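Local coordinates for sugar ABC transporter substrate-binding protein (Treponema pallidum subsp. pallidum, PDB 5U2P) that probably binds a small ligand, perhaps a sugar, in the periplasm for an ABC importer, though which ligand is unknown, at residues 197-202 against 291-296; 218-223 against 411-416; 259-264 against 278-283. All blocks are in the same frame, centred on the assembly; numbering follows the deposited sequence. Where two conformers were deposited one is given.

Interaction 1: 197-202 against 291-296; sequences ITKVLG and PITENA
Two bonds join Lys199 to the loop: its backbone O accepts from Asn295, and its NZ donates to Ala296. The amide of Asn295 reaches back to the helix and gives its ND2 proton to the carbonyl O of Lys199, 3.0 Å away and nearly straight at 168°. The acceptor lies close to the amide plane of Asn295, yet ND2 stands well above the carbonyl plane of Lys199, so this bond does not use a lone pair of the oxygen. The other end of that amide is held too: OD1 of Asn295 accepts from OG1 of Thr293 at 2.6 Å, which fixes which way round the amide sits. The side chain of Lys199 runs alongside the loop. Its CG lies anti to the carbonyl carbon (chi1 -73°) and the chain is extended beyond, carrying CD to 3.9 Å from CA of Ala296 and NZ to 2.7 Å from O of Ala296. Here the donor is in the carbonyl plane, on a lone pair. The type I turn from Thr293 to Ala296, closed by Ala296 N on Thr293 O, presents the Asn295 amide and the Ala296 carbonyl to Lys199. Lys199 NZ has a further, weak bond to Val299 O. Helix 191-214 is thereby joined to the loop between strands 285-288 and 300-303, with Thr301 of the latter strand touching Lys199 and Val229 of helix 227-238 touching Thr293.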
loop_
_atom_site.group_PDB
_atom_site.type_symbol
_atom_site.label_atom_id
_atom_site.label_comp_id
_atom_site.label_asym_id
_atom_site.label_seq_id
_atom_site.Cartn_x
_atom_site.Cartn_y
_atom_site.Cartn_z
ATOM N N ILE A 197 6.101 -12.570 -2.393
ATOM C CA ILE A 197 6.161 -12.686 -3.848
ATOM C C ILE A 197 6.598 -11.344 -4.438
ATOM O O ILE A 197 7.405 -11.287 -5.378
ATOM C CB ILE A 197 4.795 -13.108 -4.450
ATOM C CG1 ILE A 197 4.478 -14.564 -4.087
ATOM C CG2 ILE A 197 4.779 -12.927 -5.985
ATOM C CD1 ILE A 197 3.065 -15.003 -4.425
ATOM N N THR A 198 6.057 -10.271 -3.882
ATOM C CA THR A 198 6.300 -8.946 -4.433
ATOM C C THR A 198 7.781 -8.605 -4.269
ATOM O O THR A 198 8.424 -8.068 -5.195
ATOM C CB THR A 198 5.387 -7.880 -3.754
ATOM O OG1 THR A 198 4.019 -8.160 -4.080
ATOM C CG2 THR A 198 5.727 -6.467 -4.250
ATOM N N LYS A 199 8.338 -8.933 -3.110
ATOM C CA LYS A 199 9.731 -8.609 -2.833
ATOM C C LYS A 199 10.710 -9.396 -3.711
ATOM O O LYS A 199 11.694 -8.842 -4.171
ATOM C CB LYS A 199 10.053 -8.840 -1.362
ATOM C CG LYS A 199 9.459 -7.797 -0.462
ATOM C CD LYS A 199 9.946 -7.980 0.965
ATOM C CE LYS A 199 9.353 -6.948 1.864
ATOM N NZ LYS A 199 10.230 -6.695 3.050
ATOM N N VAL A 200 10.453 -10.676 -3.934
ATOM C CA VAL A 200 11.402 -11.457 -4.725
ATOM C C VAL A 200 11.368 -10.973 -6.178
ATOM O O VAL A 200 12.401 -10.917 -6.838
ATOM C CB VAL A 200 11.125 -12.977 -4.633
ATOM C CG1 VAL A 200 9.762 -13.335 -5.210
ATOM C CG2 VAL A 200 12.242 -13.760 -5.316
ATOM N N LEU A 201 10.194 -10.571 -6.658
ATOM C CA LEU A 201 10.051 -10.140 -8.057
ATOM C C LEU A 201 10.470 -8.691 -8.317
ATOM O O LEU A 201 10.839 -8.344 -9.437
ATOM C CB LEU A 201 8.607 -10.320 -8.530
ATOM C CG LEU A 201 8.108 -11.764 -8.657
ATOM C CD1 LEU A 201 6.635 -11.771 -9.026
ATOM C CD2 LEU A 201 8.925 -12.573 -9.666
ATOM N N GLY A 202 10.407 -7.846 -7.300
ATOM C CA GLY A 202 10.694 -6.432 -7.486
ATOM C C GLY A 202 9.581 -5.652 -8.173
ATOM O O GLY A 202 8.550 -6.207 -8.551
ATOM N N PRO A 291 11.253 -11.084 7.595
ATOM C CA PRO A 291 12.335 -11.710 6.820
ATOM C C PRO A 291 11.916 -13.027 6.165
ATOM O O PRO A 291 12.246 -14.105 6.665
ATOM C CB PRO A 291 13.418 -11.937 7.871
ATOM C CG PRO A 291 12.654 -12.178 9.136
ATOM C CD PRO A 291 11.413 -11.319 9.045
ATOM N N ILE A 292 11.211 -12.920 5.042
ATOM C CA ILE A 292 10.575 -14.065 4.396
ATOM C C ILE A 292 11.173 -14.307 3.019
ATOM O O ILE A 292 10.815 -15.268 2.339
ATOM C CB ILE A 292 9.043 -13.853 4.277
ATOM C CG1 ILE A 292 8.333 -15.171 3.950
ATOM C CG2 ILE A 292 8.728 -12.758 3.262
ATOM C CD1 ILE A 292 6.826 -15.086 4.044
ATOM N N THR A 293 12.072 -13.414 2.608
ATOM C CA THR A 293 12.846 -13.593 1.379
ATOM C C THR A 293 14.299 -13.225 1.630
ATOM O O THR A 293 14.604 -12.517 2.589
ATOM C CB THR A 293 12.313 -12.732 0.213
ATOM O OG1 THR A 293 12.564 -11.341 0.473
ATOM C CG2 THR A 293 10.821 -12.948 0.018
ATOM N N GLU A 294 15.190 -13.681 0.755
ATOM C CA GLU A 294 16.612 -13.407 0.913
ATOM C C GLU A 294 16.889 -11.900 0.925
ATOM O O GLU A 294 17.837 -11.440 1.560
ATOM C CB GLU A 294 17.421 -14.093 -0.203
ATOM C CG GLU A 294 17.560 -13.317 -1.532
ATOM C CD GLU A 294 16.259 -13.209 -2.319
ATOM O OE1 GLU A 294 15.334 -14.013 -2.070
ATOM O OE2 GLU A 294 16.167 -12.322 -3.197
ATOM N N ASN A 295 16.041 -11.140 0.237
ATOM C CA ASN A 295 16.247 -9.704 0.061
ATOM C C ASN A 295 15.261 -8.836 0.846
ATOM O O ASN A 295 15.168 -7.645 0.598
ATOM C CB ASN A 295 16.154 -9.349 -1.427
ATOM C CG ASN A 295 14.745 -9.515 -1.989
ATOM O OD1 ASN A 295 13.887 -10.156 -1.383
ATOM N ND2 ASN A 295 14.510 -8.941 -3.158
ATOM N N ALA A 296 14.549 -9.431 1.802
ATOM C CA ALA A 296 13.459 -8.755 2.518
ATOM C C ALA A 296 13.810 -7.360 3.054
ATOM O O ALA A 296 12.943 -6.488 3.124
ATOM C CB ALA A 296 12.979 -9.639 3.672
#

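Interaction 2: 218-223 against 411-416; sequences IDWTHE and HRAQTE
Gln414 fills the tight, buried half of this contact, its side chain reaching from helix 406-417 into the loop at Asp219 and Trp220. With CG anti to the backbone N and a bend at chi2, the amide turns back so that OE1 accepts from the backbone N of Trp220 at 2.9 Å, with an N-H...O angle of 161°. That donor stands well above the carbonyl plane. The same amide lies flat on the carboxylate of Asp219: the two planes are only 4° apart, and CD of Gln414 is 3.3 Å from OD1 of Asp219. This is a stack, and the neighbouring NE2 has a poor angle for bonding to OD1. Beside it, Ala413 CB rests over one face of the Trp220 indole, 3.9 Å from the centroid of the five-membered ring, a CH-pi contact offset toward the rim. Ile218 CD1 covers the opposite face, and Phe395 meets the indole edge-to-face.

Asp219 OD1 also accepts from the N of Thr221, an Asx turn that opens the 3-10 segment 220-222, and from OG1 of Thr221 at 2.6 Å; both donors come from the same face of the carboxylate.

Toward solvent the main feature is one methyl set on one ring. Thr221 CG2 stands 3.8 Å from the centroid of the His411 imidazole and only 6° off its normal, nearly equidistant from all five ring atoms. His411 is itself exposed, its ND1 bonded back to His407 O within the helix.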
loop_
_atom_site.group_PDB
_atom_site.type_symbol
_atom_site.label_atom_id
_atom_site.label_comp_id
_atom_site.label_asym_id
_atom_site.label_seq_id
_atom_site.Cartn_x
_atom_site.Cartn_y
_atom_site.Cartn_z
ATOM N N ILE A 218 -0.706 -16.037 -18.049
ATOM C CA ILE A 218 0.220 -16.636 -17.094
ATOM C C ILE A 218 0.185 -18.160 -17.164
ATOM O O ILE A 218 -0.870 -18.753 -17.380
ATOM C CB ILE A 218 -0.090 -16.186 -15.653
ATOM C CG1 ILE A 218 1.006 -16.654 -14.689
ATOM C CG2 ILE A 218 -1.459 -16.677 -15.192
ATOM C CD1 ILE A 218 0.965 -15.911 -13.368
ATOM N N ASP A 219 1.356 -18.774 -17.012
ATOM C CA ASP A 219 1.458 -20.209 -16.749
ATOM C C ASP A 219 2.217 -20.416 -15.437
ATOM O O ASP A 219 3.439 -20.223 -15.383
ATOM C CB ASP A 219 2.156 -20.935 -17.904
ATOM C CG ASP A 219 2.111 -22.449 -17.755
ATOM O OD1 ASP A 219 2.114 -22.939 -16.603
ATOM O OD2 ASP A 219 2.072 -23.152 -18.788
ATOM N N TRP A 220 1.487 -20.773 -14.384
ATOM C CA TRP A 220 2.057 -20.835 -13.043
ATOM C C TRP A 220 3.231 -21.807 -12.934
ATOM O O TRP A 220 4.101 -21.613 -12.084
ATOM C CB TRP A 220 0.965 -21.184 -12.012
ATOM C CG TRP A 220 0.038 -20.000 -11.771
ATOM C CD1 TRP A 220 -1.204 -19.809 -12.305
ATOM C CD2 TRP A 220 0.312 -18.837 -10.978
ATOM N NE1 TRP A 220 -1.719 -18.604 -11.895
ATOM C CE2 TRP A 220 -0.812 -17.989 -11.075
ATOM C CE3 TRP A 220 1.394 -18.433 -10.190
ATOM C CZ2 TRP A 220 -0.885 -16.767 -10.412
ATOM C CZ3 TRP A 220 1.321 -17.216 -9.537
ATOM C CH2 TRP A 220 0.193 -16.397 -9.656
ATOM N N THR A 221 3.287 -22.826 -13.789
ATOM C CA THR A 221 4.366 -23.808 -13.690
ATOM C C THR A 221 5.679 -23.241 -14.204
ATOM O O THR A 221 6.736 -23.856 -14.068
ATOM C CB THR A 221 4.028 -25.103 -14.455
ATOM O OG1 THR A 221 3.772 -24.803 -15.830
ATOM C CG2 THR A 221 2.803 -25.764 -13.840
ATOM N N HIS A 222 5.612 -22.065 -14.808
ATOM C CA HIS A 222 6.814 -21.375 -15.223
ATOM C C HIS A 222 7.301 -20.411 -14.113
ATOM O O HIS A 222 8.406 -19.862 -14.202
ATOM C CB HIS A 222 6.538 -20.643 -16.543
ATOM C CG HIS A 222 6.134 -21.562 -17.664
ATOM N ND1 HIS A 222 5.235 -22.591 -17.493
ATOM C CD2 HIS A 222 6.499 -21.605 -18.973
ATOM C CE1 HIS A 222 5.067 -23.232 -18.637
ATOM N NE2 HIS A 222 5.824 -22.651 -19.549
ATOM N N GLU A 223 6.501 -20.215 -13.065
ATOM C CA GLU A 223 6.835 -19.202 -12.054
ATOM C C GLU A 223 7.788 -19.740 -10.992
ATOM O O GLU A 223 7.480 -19.701 -9.799
ATOM C CB GLU A 223 5.557 -18.667 -11.385
ATOM C CG GLU A 223 4.549 -18.068 -12.367
ATOM C CD GLU A 223 5.041 -16.784 -13.023
ATOM O OE1 GLU A 223 4.559 -16.464 -14.127
ATOM O OE2 GLU A 223 5.903 -16.094 -12.439
ATOM N N HIS A 411 1.289 -26.316 -9.918
ATOM C CA HIS A 411 0.486 -27.113 -10.841
ATOM C C HIS A 411 -0.996 -26.937 -10.557
ATOM O O HIS A 411 -1.810 -26.848 -11.477
ATOM C CB HIS A 411 0.847 -28.594 -10.744
ATOM C CG HIS A 411 1.970 -28.988 -11.639
ATOM N ND1 HIS A 411 3.288 -28.917 -11.252
ATOM C CD2 HIS A 411 1.971 -29.443 -12.912
ATOM C CE1 HIS A 411 4.055 -29.328 -12.248
ATOM N NE2 HIS A 411 3.281 -29.644 -13.267
ATOM N N ARG A 412 -1.340 -26.908 -9.279
ATOM C CA ARG A 412 -2.733 -26.790 -8.880
ATOM C C ARG A 412 -3.261 -25.437 -9.339
ATOM O O ARG A 412 -4.373 -25.338 -9.857
ATOM C CB ARG A 412 -2.889 -26.949 -7.369
ATOM C CG ARG A 412 -2.787 -28.379 -6.848
ATOM C CD ARG A 412 -3.073 -28.465 -5.347
ATOM N NE ARG A 412 -2.949 -29.837 -4.848
ATOM C CZ ARG A 412 -2.717 -30.165 -3.577
ATOM N NH1 ARG A 412 -2.572 -29.225 -2.656
ATOM N NH2 ARG A 412 -2.619 -31.441 -3.220
ATOM N N ALA A 413 -2.448 -24.396 -9.165
ATOM C CA ALA A 413 -2.831 -23.056 -9.611
ATOM C C ALA A 413 -3.121 -23.054 -11.109
ATOM O O ALA A 413 -4.098 -22.460 -11.560
ATOM C CB ALA A 413 -1.740 -22.041 -9.277
ATOM N N GLN A 414 -2.280 -23.743 -11.873
ATOM C CA GLN A 414 -2.407 -23.754 -13.326
ATOM C C GLN A 414 -3.577 -24.622 -13.767
ATOM O O GLN A 414 -4.209 -24.346 -14.785
ATOM C CB GLN A 414 -1.102 -24.238 -13.966
ATOM C CG GLN A 414 -1.066 -24.162 -15.488
ATOM C CD GLN A 414 -1.136 -22.737 -16.019
ATOM O OE1 GLN A 414 -1.108 -21.772 -15.266
ATOM N NE2 GLN A 414 -1.222 -22.608 -17.328
ATOM N N THR A 415 -3.872 -25.664 -12.995
ATOM C CA THR A 415 -4.980 -26.557 -13.313
ATOM C C THR A 415 -6.305 -25.822 -13.155
ATOM O O THR A 415 -7.229 -26.006 -13.947
ATOM C CB THR A 415 -4.946 -27.810 -12.418
ATOM O OG1 THR A 415 -3.789 -28.584 -12.756
ATOM C CG2 THR A 415 -6.190 -28.669 -12.604
ATOM N N GLU A 416 -6.386 -24.975 -12.137
ATOM C CA GLU A 416 -7.588 -24.196 -11.899
ATOM C C GLU A 416 -7.736 -23.105 -12.954
ATOM O O GLU A 416 -8.847 -22.664 -13.246
ATOM C CB GLU A 416 -7.557 -23.586 -10.500
ATOM C CG GLU A 416 -8.831 -23.816 -9.704
ATOM C CD GLU A 416 -9.986 -22.963 -10.193
ATOM O OE1 GLU A 416 -10.711 -23.416 -11.106
ATOM O OE2 GLU A 416 -10.169 -21.843 -9.664
#

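Interaction 3: 259-264 against 278-283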
loop_
_atom_site.group_PDB
_atom_site.type_symbol
_atom_site.label_atom_id
_atom_site.label_comp_id
_atom_site.label_asym_id
_atom_site.label_seq_id
_atom_site.Cartn_x
_atom_site.Cartn_y
_atom_site.Cartn_z
ATOM N N THR A 259 -4.244 -7.106 22.152
ATOM C CA THR A 259 -4.239 -6.206 23.300
ATOM C C THR A 259 -4.370 -6.973 24.604
ATOM O O THR A 259 -4.229 -6.378 25.675
ATOM C CB THR A 259 -5.353 -5.124 23.224
ATOM O OG1 THR A 259 -6.656 -5.719 23.129
ATOM C CG2 THR A 259 -5.138 -4.220 22.037
ATOM N N ARG A 260 -4.663 -8.279 24.520
ATOM C CA ARG A 260 -4.695 -9.161 25.699
ATOM C C ARG A 260 -3.472 -10.089 25.789
ATOM O O ARG A 260 -3.485 -11.104 26.491
ATOM C CB ARG A 260 -5.988 -9.974 25.700
ATOM C CG ARG A 260 -7.211 -9.129 26.003
ATOM C CD ARG A 260 -8.508 -9.817 25.679
ATOM N NE ARG A 260 -9.649 -9.026 26.108
ATOM C CZ ARG A 260 -10.055 -7.898 25.530
ATOM N NH1 ARG A 260 -9.421 -7.404 24.477
ATOM N NH2 ARG A 260 -11.105 -7.249 26.025
ATOM N N ASP A 261 -2.407 -9.709 25.100
ATOM C CA ASP A 261 -1.129 -10.423 25.140
ATOM C C ASP A 261 -1.276 -11.880 24.685
ATOM O O ASP A 261 -0.569 -12.768 25.171
ATOM C CB ASP A 261 -0.505 -10.386 26.558
ATOM C CG ASP A 261 -0.055 -8.995 26.996
ATOM O OD1 ASP A 261 -0.086 -8.027 26.211
ATOM O OD2 ASP A 261 0.370 -8.877 28.159
ATOM N N ARG A 262 -2.187 -12.134 23.746
ATOM C CA ARG A 262 -2.400 -13.496 23.241
ATOM C C ARG A 262 -1.738 -13.727 21.879
ATOM O O ARG A 262 -1.808 -14.839 21.332
ATOM C CB ARG A 262 -3.894 -13.791 23.147
ATOM C CG ARG A 262 -4.573 -13.869 24.466
ATOM C CD ARG A 262 -6.060 -13.891 24.296
ATOM N NE ARG A 262 -6.697 -13.813 25.599
ATOM C CZ ARG A 262 -8.002 -13.672 25.798
ATOM N NH1 ARG A 262 -8.837 -13.582 24.773
ATOM N NH2 ARG A 262 -8.459 -13.593 27.037
ATOM N N ILE A 263 -1.100 -12.681 21.347
ATOM C CA ILE A 263 -0.361 -12.735 20.076
ATOM C C ILE A 263 1.016 -12.064 20.168
ATOM O O ILE A 263 1.124 -10.878 20.487
ATOM C CB ILE A 263 -1.114 -12.013 18.945
ATOM C CG1 ILE A 263 -2.521 -12.562 18.784
ATOM C CG2 ILE A 263 -0.310 -12.100 17.611
ATOM C CD1 ILE A 263 -3.348 -11.759 17.789
ATOM N N ALA A 264 2.057 -12.804 19.822
ATOM C CA ALA A 264 3.418 -12.277 19.885
ATOM C C ALA A 264 3.710 -11.370 18.710
ATOM O O ALA A 264 4.279 -10.284 18.876
ATOM C CB ALA A 264 4.423 -13.416 19.922
ATOM N N LYS A 278 -4.683 2.225 19.346
ATOM C CA LYS A 278 -5.854 3.025 19.708
ATOM C C LYS A 278 -6.622 2.322 20.826
ATOM O O LYS A 278 -7.073 2.946 21.790
ATOM C CB LYS A 278 -6.757 3.244 18.498
ATOM C CG LYS A 278 -7.961 4.127 18.780
ATOM C CD LYS A 278 -8.818 4.329 17.538
ATOM C CE LYS A 278 -9.783 5.491 17.705
ATOM N NZ LYS A 278 -10.717 5.594 16.554
ATOM N N GLU A 279 -6.721 1.006 20.715
ATOM C CA GLU A 279 -7.475 0.193 21.680
ATOM C C GLU A 279 -6.745 0.059 23.016
ATOM O O GLU A 279 -7.388 -0.007 24.078
ATOM C CB GLU A 279 -7.751 -1.186 21.094
ATOM C CG GLU A 279 -8.297 -2.230 22.081
ATOM C CD GLU A 279 -9.732 -1.976 22.507
ATOM O OE1 GLU A 279 -10.379 -1.059 21.936
ATOM O OE2 GLU A 279 -10.199 -2.705 23.417
ATOM N N ARG A 280 -5.416 -0.012 22.964
ATOM C CA ARG A 280 -4.575 -0.102 24.163
ATOM C C ARG A 280 -3.354 0.832 24.048
ATOM O O ARG A 280 -2.277 0.422 23.628
ATOM C CB ARG A 280 -4.121 -1.527 24.408
ATOM C CG ARG A 280 -3.327 -1.736 25.691
ATOM C CD ARG A 280 -2.972 -3.187 25.935
ATOM N NE ARG A 280 -1.793 -3.300 26.793
ATOM C CZ ARG A 280 -1.135 -4.427 27.051
ATOM N NH1 ARG A 280 -1.535 -5.594 26.541
ATOM N NH2 ARG A 280 -0.063 -4.385 27.831
ATOM N N PRO A 281 -3.533 2.097 24.423
ATOM C CA PRO A 281 -2.533 3.142 24.158
ATOM C C PRO A 281 -1.165 2.869 24.764
ATOM O O PRO A 281 -0.151 3.335 24.242
ATOM C CB PRO A 281 -3.158 4.384 24.797
ATOM C CG PRO A 281 -4.612 4.131 24.813
ATOM C CD PRO A 281 -4.813 2.653 24.896
ATOM N N GLY A 282 -1.129 2.114 25.853
ATOM C CA GLY A 282 0.128 1.863 26.521
ATOM C C GLY A 282 0.858 0.638 26.026
ATOM O O GLY A 282 1.878 0.265 26.597
ATOM N N ILE A 283 0.359 -0.008 24.976
ATOM C CA ILE A 283 1.012 -1.219 24.528
ATOM C C ILE A 283 2.357 -0.870 23.884
ATOM O O ILE A 283 2.511 0.172 23.261
ATOM C CB ILE A 283 0.116 -2.023 23.552
ATOM C CG1 ILE A 283 0.638 -3.453 23.405
ATOM C CG2 ILE A 283 -0.010 -1.320 22.231
ATOM C CD1 ILE A 283 -0.366 -4.396 22.783
HETATM O O HOH W 1 -8.684 -4.618 24.462
HETATM O O HOH W 2 0.444 -6.786 29.530
HETATM O O HOH W 3 2.242 -6.616 27.035
#
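Arg280 lies along Thr259 and ends against Asp261, one long side chain spanning most of the contact. Its CG points away from its own amide nitrogen (chi1 -176°) and the chain runs straight as far as NE; the two side chains run antiparallel, Arg280 passing Thr259 lengthwise, with CB of Arg280 3.7 Å from CG2 of Thr259. CG2 also meets CG of Glu279, whose side chain crosses that of Thr259 at about a right angle and then bends at chi2, taking OE2 to water 1. At the far end NH1 of Arg280 serves two acceptors at the guanidinium edge: O of Thr259 and, in a salt bridge, OD1 of Asp261, both at 2.9 Å. Neither bond is straight (both near 150°), NH1 stands above the plane of both the carbonyl and the carboxylate, and the carboxylate is turned 41° from the guanidinium plane. Ile283 CG1 lies over one guanidinium face. Water 2 links Asp261 OD2 to Arg280 NH2, while water 3, on OD1, reaches NH2 only weakly. Water 1 donates to Thr259 OG1, also bonded to Ile255 O, and to Glu279 OE2. Asp261, with positive phi, is the C-prime residue of the Schellman motif ending helix 251-258. Arg280, just past helix 270-279, ties two helix ends together; its positive charge would be expected to balance the Asp261 carboxylate, while its N-H satisfies the Thr259 carbonyl.

Overall arrangement
Interactions 1 and 2 do not touch; their nearest atoms are about 5 Å apart, and both involve the region of helix 191-214: interaction 1 uses the helix itself, interaction 2 the loop that follows it. Their segments alternate along the chain. Interaction 3 is nested inside both loops, its centre about 29 Å from that of interaction 1 and about 40 Å from that of interaction 2. Chemistry follows position. The two partly buried contacts use side-chain groups bonded to backbone atoms, an amide and a lysine in interaction 1, an amide in interaction 2 with CH-pi packing added, whereas the surface contact 259-264 with 278-283 rests on a salt bridge bathed by waters.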